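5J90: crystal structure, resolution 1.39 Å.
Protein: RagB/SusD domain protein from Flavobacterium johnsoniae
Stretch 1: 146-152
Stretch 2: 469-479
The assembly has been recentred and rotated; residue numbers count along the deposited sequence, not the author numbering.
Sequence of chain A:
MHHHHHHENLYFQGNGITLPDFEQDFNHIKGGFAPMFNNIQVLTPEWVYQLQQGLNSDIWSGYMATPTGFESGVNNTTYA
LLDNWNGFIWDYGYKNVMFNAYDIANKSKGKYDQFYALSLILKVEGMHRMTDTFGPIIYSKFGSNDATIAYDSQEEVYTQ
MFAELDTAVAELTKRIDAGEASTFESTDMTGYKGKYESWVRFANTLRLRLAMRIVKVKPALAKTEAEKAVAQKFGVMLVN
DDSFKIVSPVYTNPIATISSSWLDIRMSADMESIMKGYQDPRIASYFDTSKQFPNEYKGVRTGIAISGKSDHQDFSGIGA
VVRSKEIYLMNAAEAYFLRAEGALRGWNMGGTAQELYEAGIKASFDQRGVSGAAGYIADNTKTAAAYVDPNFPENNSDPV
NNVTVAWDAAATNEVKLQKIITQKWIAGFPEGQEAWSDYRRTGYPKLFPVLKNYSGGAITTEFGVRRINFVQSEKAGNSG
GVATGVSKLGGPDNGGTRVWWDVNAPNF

Stretch 1 (146-152) DATIAYD
Stretch 2 (469-479) NFVQSEKAGNS

This is a small, largely polar contact in which one asparagine at the end of a short helix reads the backbone of an irregular segment, while a tyrosine from that segment reaches back to a glutamate and a phenylalanine.

Stretch 1 has no regular secondary structure. From Thr148 to Tyr151 its backbone is extended, with phi/psi of -100/115, -98/103, -71/149 and -89/148. Stretch 2 enters extended at Phe470 (-59/149), passes the N-cap position at Val471 and forms the helix 472-477, in which Lys475 N bonds to Val471 O at 3.0 Å and Asn478 N to Glu474 O at 2.8 Å. Asn478 then leaves helical geometry at -145/49, and the register is set here, with its CA 6.0 Å from that of Thr148.

The central rule is a two-pronged amide. With chi1 t (-172°) and chi2 at 25°, Asn478 sends its carboxamide toward stretch 1 although its CA-to-CB bond points sideways. Ile149 N donates to Asn478 OD1 at 3.0 Å, and Asn478 ND2 donates to Ile149 O at 3.0 Å, with angles of 163° and 172°. A carboxamide suits this place because it offers an acceptor and a donor to the NH and CO of a single residue. Its second ND2 proton serves its own stretch: Asn478 ND2 bonds to Glu474 OE1 at 2.9 Å. The same Asn478 side chain also caps a backbone N just beyond the stretch, so this buried amide is well satisfied.

Glu474, one helical turn earlier, points toward stretch 1. Its chi1 and chi2 are both m (-75° and -74°) and chi3 is -56°, a folded arrangement that brings the carboxylate to Tyr151. Tyr151 OH donates to Glu474 OE1 at 2.7 Å, so one carboxylate oxygen accepts from both the phenol and the amide.

Tyr151 is buried and has the largest area in stretch 1 covered by stretch 2 (93 Å²), with chi1 m (-73°) and chi2 38°. Its ring meets Phe470 (chi1 m, chi2 -51°) edge-to-face: the tyrosine edge addresses the phenylalanine face, centroids 5.3 Å apart and planes at 83°, with Tyr151 CE2 3.7 Å from Phe470 CE1. Thus the tyrosine combines apolar packing with a polar tip.

Water completes the join. Water 2 donates to Tyr151 OH at 2.9 Å and accepts from Val471 N at 3.0 Å, tying the phenol to the helix start. At the other end, water 1 lies 3.1 Å from both Ala147 O and Gly477 O. About 299 Å² is buried in all, summed over both sides.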

ATOM      1  N   ASP A 146      25.527  13.016  13.073  1.00 29.41           N
ATOM      2  CA  ASP A 146      25.263  13.750  11.838  1.00 31.49           C
ATOM      3  C   ASP A 146      24.128  14.759  12.012  1.00 32.78           C
ATOM      4  O   ASP A 146      23.255  14.581  12.864  1.00 30.66           O
ATOM      5  CB  ASP A 146      24.941  12.778  10.697  1.00 32.04           C
ATOM      6  CG  ASP A 146      26.088  11.828  10.399  1.00 36.88           C
ATOM      7  OD1 ASP A 146      27.233  12.131  10.797  1.00 44.82           O
ATOM      8  OD2 ASP A 146      25.849  10.780   9.761  1.00 37.11           O
ATOM      9  N   ALA A 147      24.154  15.822  11.210  1.00 31.00           N
ATOM     10  CA  ALA A 147      23.095  16.828  11.235  1.00 29.31           C
ATOM     11  C   ALA A 147      21.767  16.208  10.806  1.00 26.01           C
ATOM     12  O   ALA A 147      20.703  16.576  11.304  1.00 29.79           O
ATOM     13  CB  ALA A 147      23.452  18.002  10.334  1.00 31.70           C
ATOM     14  N   THR A 148      21.846  15.271   9.869  1.00 24.56           N
ATOM     15  CA  THR A 148      20.685  14.491   9.460  1.00 22.59           C
ATOM     16  C   THR A 148      20.715  13.126  10.135  1.00 18.19           C
ATOM     17  O   THR A 148      21.628  12.332   9.900  1.00 19.91           O
ATOM     18  CB  THR A 148      20.653  14.287   7.933  1.00 21.27           C
ATOM     19  OG1 THR A 148      20.306  15.522   7.295  1.00 24.78           O
ATOM     20  CG2 THR A 148      19.633  13.214   7.546  1.00 24.63           C
ATOM     21  N   ILE A 149      19.729  12.867  10.994  1.00 15.20           N
ATOM     22  CA  ILE A 149      19.540  11.527  11.544  1.00 13.86           C
ATOM     23  C   ILE A 149      18.445  10.860  10.715  1.00 12.59           C
ATOM     24  O   ILE A 149      17.257  11.179  10.845  1.00 11.78           O
ATOM     25  CB  ILE A 149      19.167  11.548  13.040  1.00 13.35           C
ATOM     26  CG1 ILE A 149      20.213  12.343  13.833  1.00 16.62           C
ATOM     27  CG2 ILE A 149      19.034  10.120  13.573  1.00 14.49           C
ATOM     28  CD1 ILE A 149      19.862  12.527  15.293  1.00 24.06           C
ATOM     29  N   ALA A 150      18.865   9.978   9.817  1.00 13.17           N
ATOM     30  CA  ALA A 150      17.952   9.397   8.840  1.00 11.29           C
ATOM     31  C   ALA A 150      16.952   8.424   9.457  1.00 10.35           C
ATOM     32  O   ALA A 150      17.233   7.756  10.458  1.00 11.25           O
ATOM     33  CB  ALA A 150      18.730   8.721   7.716  1.00 13.06           C
ATOM     34  N   TYR A 151      15.777   8.370   8.836  1.00  9.58           N
ATOM     35  CA  TYR A 151      14.741   7.414   9.212  1.00  9.37           C
ATOM     36  C   TYR A 151      14.931   6.125   8.420  1.00  9.85           C
ATOM     37  O   TYR A 151      15.378   6.158   7.276  1.00 11.76           O
ATOM     38  CB  TYR A 151      13.362   7.971   8.880  1.00 10.40           C
ATOM     39  CG  TYR A 151      12.843   9.099   9.764  1.00  8.09           C
ATOM     40  CD1 TYR A 151      13.685  10.104  10.252  1.00  9.78           C
ATOM     41  CD2 TYR A 151      11.489   9.188  10.062  1.00  9.09           C
ATOM     42  CE1 TYR A 151      13.179  11.142  11.039  1.00  9.14           C
ATOM     43  CE2 TYR A 151      10.979  10.222  10.846  1.00 10.66           C
ATOM     44  CZ  TYR A 151      11.828  11.198  11.326  1.00  8.45           C
ATOM     45  OH  TYR A 151      11.316  12.214  12.107  1.00  9.27           O
ATOM     46  N   ASP A 152      14.573   4.999   9.027  1.00  8.93           N
ATOM     47  CA  ASP A 152      14.467   3.741   8.294  1.00  9.67           C
ATOM     48  C   ASP A 152      13.044   3.587   7.745  1.00  8.75           C
ATOM     49  O   ASP A 152      12.092   4.128   8.308  1.00  9.82           O
ATOM     50  CB  ASP A 152      14.725   2.545   9.215  1.00  9.60           C
ATOM     51  CG  ASP A 152      16.114   2.519   9.818  1.00  9.61           C
ATOM     52  OD1 ASP A 152      17.003   3.279   9.390  1.00 12.52           O
ATOM     53  OD2 ASP A 152      16.314   1.688  10.734  1.00 11.13           O
ATOM     54  N   ASN A 469       1.166  12.033  11.508  1.00  8.32           N
ATOM     55  CA  ASN A 469       2.198  12.742  10.749  1.00  8.36           C
ATOM     56  C   ASN A 469       3.467  13.007  11.562  1.00  7.77           C
ATOM     57  O   ASN A 469       3.424  13.056  12.799  1.00  8.27           O
ATOM     58  CB  ASN A 469       1.641  14.050  10.165  1.00  9.67           C
ATOM     59  CG  ASN A 469       1.065  14.963  11.228  1.00  9.88           C
ATOM     60  OD1 ASN A 469       0.148  14.585  11.963  1.00 10.25           O
ATOM     61  ND2 ASN A 469       1.615  16.171  11.331  1.00 10.79           N
ATOM     62  N   PHE A 470       4.589  13.161  10.873  1.00  8.35           N
ATOM     63  CA  PHE A 470       5.874  13.354  11.547  1.00  8.64           C
ATOM     64  C   PHE A 470       5.834  14.602  12.445  1.00  8.61           C
ATOM     65  O   PHE A 470       5.127  15.572  12.151  1.00  9.72           O
ATOM     66  CB  PHE A 470       7.013  13.413  10.521  1.00  9.33           C
ATOM     67  CG  PHE A 470       7.193  12.135   9.739  1.00  7.76           C
ATOM     68  CD1 PHE A 470       7.304  10.912  10.381  1.00  8.47           C
ATOM     69  CD2 PHE A 470       7.260  12.162   8.349  1.00  8.79           C
ATOM     70  CE1 PHE A 470       7.485   9.731   9.648  1.00  8.92           C
ATOM     71  CE2 PHE A 470       7.428  10.997   7.612  1.00  9.35           C
ATOM     72  CZ  PHE A 470       7.545   9.786   8.252  1.00  8.59           C
ATOM     73  N   VAL A 471       6.586  14.564  13.542  1.00  9.50           N
ATOM     74  CA  VAL A 471       6.361  15.507  14.643  1.00  9.80           C
ATOM     75  C   VAL A 471       7.173  16.810  14.573  1.00  9.50           C
ATOM     76  O   VAL A 471       8.195  16.911  13.871  1.00  9.38           O
ATOM     77  CB  VAL A 471       6.574  14.822  16.020  1.00  9.45           C
ATOM     78  CG1 VAL A 471       5.711  13.570  16.127  1.00  9.94           C
ATOM     79  CG2 VAL A 471       8.039  14.495  16.246  1.00  9.98           C
ATOM     80  N   GLN A 472       6.704  17.793  15.339  1.00  9.39           N
ATOM     81  CA  GLN A 472       7.268  19.139  15.310  1.00 10.23           C
ATOM     82  C   GLN A 472       8.722  19.194  15.726  1.00 10.20           C
ATOM     83  O   GLN A 472       9.504  19.924  15.125  1.00 11.08           O
ATOM     84  CB  GLN A 472       6.470  20.074  16.218  1.00 14.07           C
ATOM     85  CG  GLN A 472       5.086  20.388  15.730  1.00 16.11           C
ATOM     86  CD  GLN A 472       4.319  21.247  16.726  1.00 14.36           C
ATOM     87  OE1 GLN A 472       4.494  21.120  17.939  1.00 21.00           O
ATOM     88  NE2 GLN A 472       3.466  22.107  16.214  1.00 19.75           N
ATOM     89  N   SER A 473       9.092  18.447  16.758  1.00 10.14           N
ATOM     90  CA  SER A 473      10.470  18.500  17.235  1.00 10.53           C
ATOM     91  C   SER A 473      11.423  18.021  16.147  1.00 10.69           C
ATOM     92  O   SER A 473      12.561  18.493  16.041  1.00 11.70           O
ATOM     93  CB  SER A 473      10.655  17.679  18.507  1.00 10.90           C
ATOM     94  OG  SER A 473      10.479  16.295  18.217  1.00 11.40           O
ATOM     95  N   GLU A 474      10.947  17.084  15.331  1.00  9.64           N
ATOM     96  CA  GLU A 474      11.740  16.523  14.245  1.00 10.52           C
ATOM     97  C   GLU A 474      11.840  17.470  13.056  1.00 10.35           C
ATOM     98  O   GLU A 474      12.917  17.636  12.487  1.00 11.15           O
ATOM     99  CB  GLU A 474      11.158  15.164  13.834  1.00 10.09           C
ATOM    100  CG  GLU A 474      11.474  14.064  14.832  1.00  9.81           C
ATOM    101  CD  GLU A 474      12.916  13.633  14.732  1.00 10.61           C
ATOM    102  OE1 GLU A 474      13.341  13.250  13.619  1.00 11.45           O
ATOM    103  OE2 GLU A 474      13.630  13.688  15.758  1.00 14.40           O
ATOM    104  N   LYS A 475      10.728  18.096  12.688  1.00 10.94           N
ATOM    105  CA  LYS A 475      10.788  19.106  11.634  1.00 11.90           C
ATOM    106  C   LYS A 475      11.671  20.277  12.043  1.00 15.78           C
ATOM    107  O   LYS A 475      12.319  20.896  11.200  1.00 15.71           O
ATOM    108  CB  LYS A 475       9.394  19.608  11.288  1.00 13.96           C
ATOM    109  CG  LYS A 475       8.518  18.588  10.626  1.00 16.94           C
ATOM    110  CD  LYS A 475       7.138  19.169  10.484  1.00 23.07           C
ATOM    111  CE  LYS A 475       6.244  18.289   9.671  1.00 23.99           C
ATOM    112  NZ  LYS A 475       4.913  18.934   9.539  1.00 23.67           N
ATOM    113  N   ALA A 476      11.706  20.581  13.335  1.00 12.38           N
ATOM    114  CA  ALA A 476      12.512  21.694  13.839  1.00 14.17           C
ATOM    115  C   ALA A 476      13.997  21.357  13.916  1.00 15.91           C
ATOM    116  O   ALA A 476      14.838  22.104  13.403  1.00 18.90           O
ATOM    117  CB  ALA A 476      12.002  22.141  15.215  1.00 14.38           C
ATOM    118  N   GLY A 477      14.324  20.237  14.552  1.00 12.30           N
ATOM    119  CA  GLY A 477      15.706  19.906  14.837  1.00 16.31           C
ATOM    120  C   GLY A 477      16.352  18.849  13.953  1.00 14.31           C
ATOM    121  O   GLY A 477      17.553  18.618  14.050  1.00 16.92           O
ATOM    122  N   ASN A 478      15.559  18.204  13.098  1.00 12.76           N
ATOM    123  CA  ASN A 478      16.063  17.132  12.245  1.00 12.53           C
ATOM    124  C   ASN A 478      15.362  17.173  10.898  1.00 12.93           C
ATOM    125  O   ASN A 478      14.873  16.147  10.415  1.00 12.03           O
ATOM    126  CB  ASN A 478      15.833  15.765  12.917  1.00 10.46           C
ATOM    127  CG  ASN A 478      16.501  14.612  12.178  1.00 13.30           C
ATOM    128  OD1 ASN A 478      17.491  14.787  11.465  1.00 13.11           O
ATOM    129  ND2 ASN A 478      15.968  13.406  12.372  1.00 10.97           N
ATOM    130  N   SER A 479      15.310  18.351  10.281  1.00 13.67           N
ATOM    131  CA  SER A 479      14.566  18.502   9.033  1.00 14.39           C
ATOM    132  C   SER A 479      15.095  17.570   7.939  1.00 13.98           C
ATOM    133  O   SER A 479      14.323  17.054   7.135  1.00 14.57           O
ATOM    134  CB  SER A 479      14.574  19.957   8.561  1.00 16.29           C
ATOM    135  OG  SER A 479      15.898  20.382   8.302  1.00 21.18           O
TER
HETATM  136  O   HOH W   1      19.397  16.138  14.043  1.00 33.45           O
HETATM  137  O   HOH W   2       8.637  12.319  13.327  1.00 10.11           O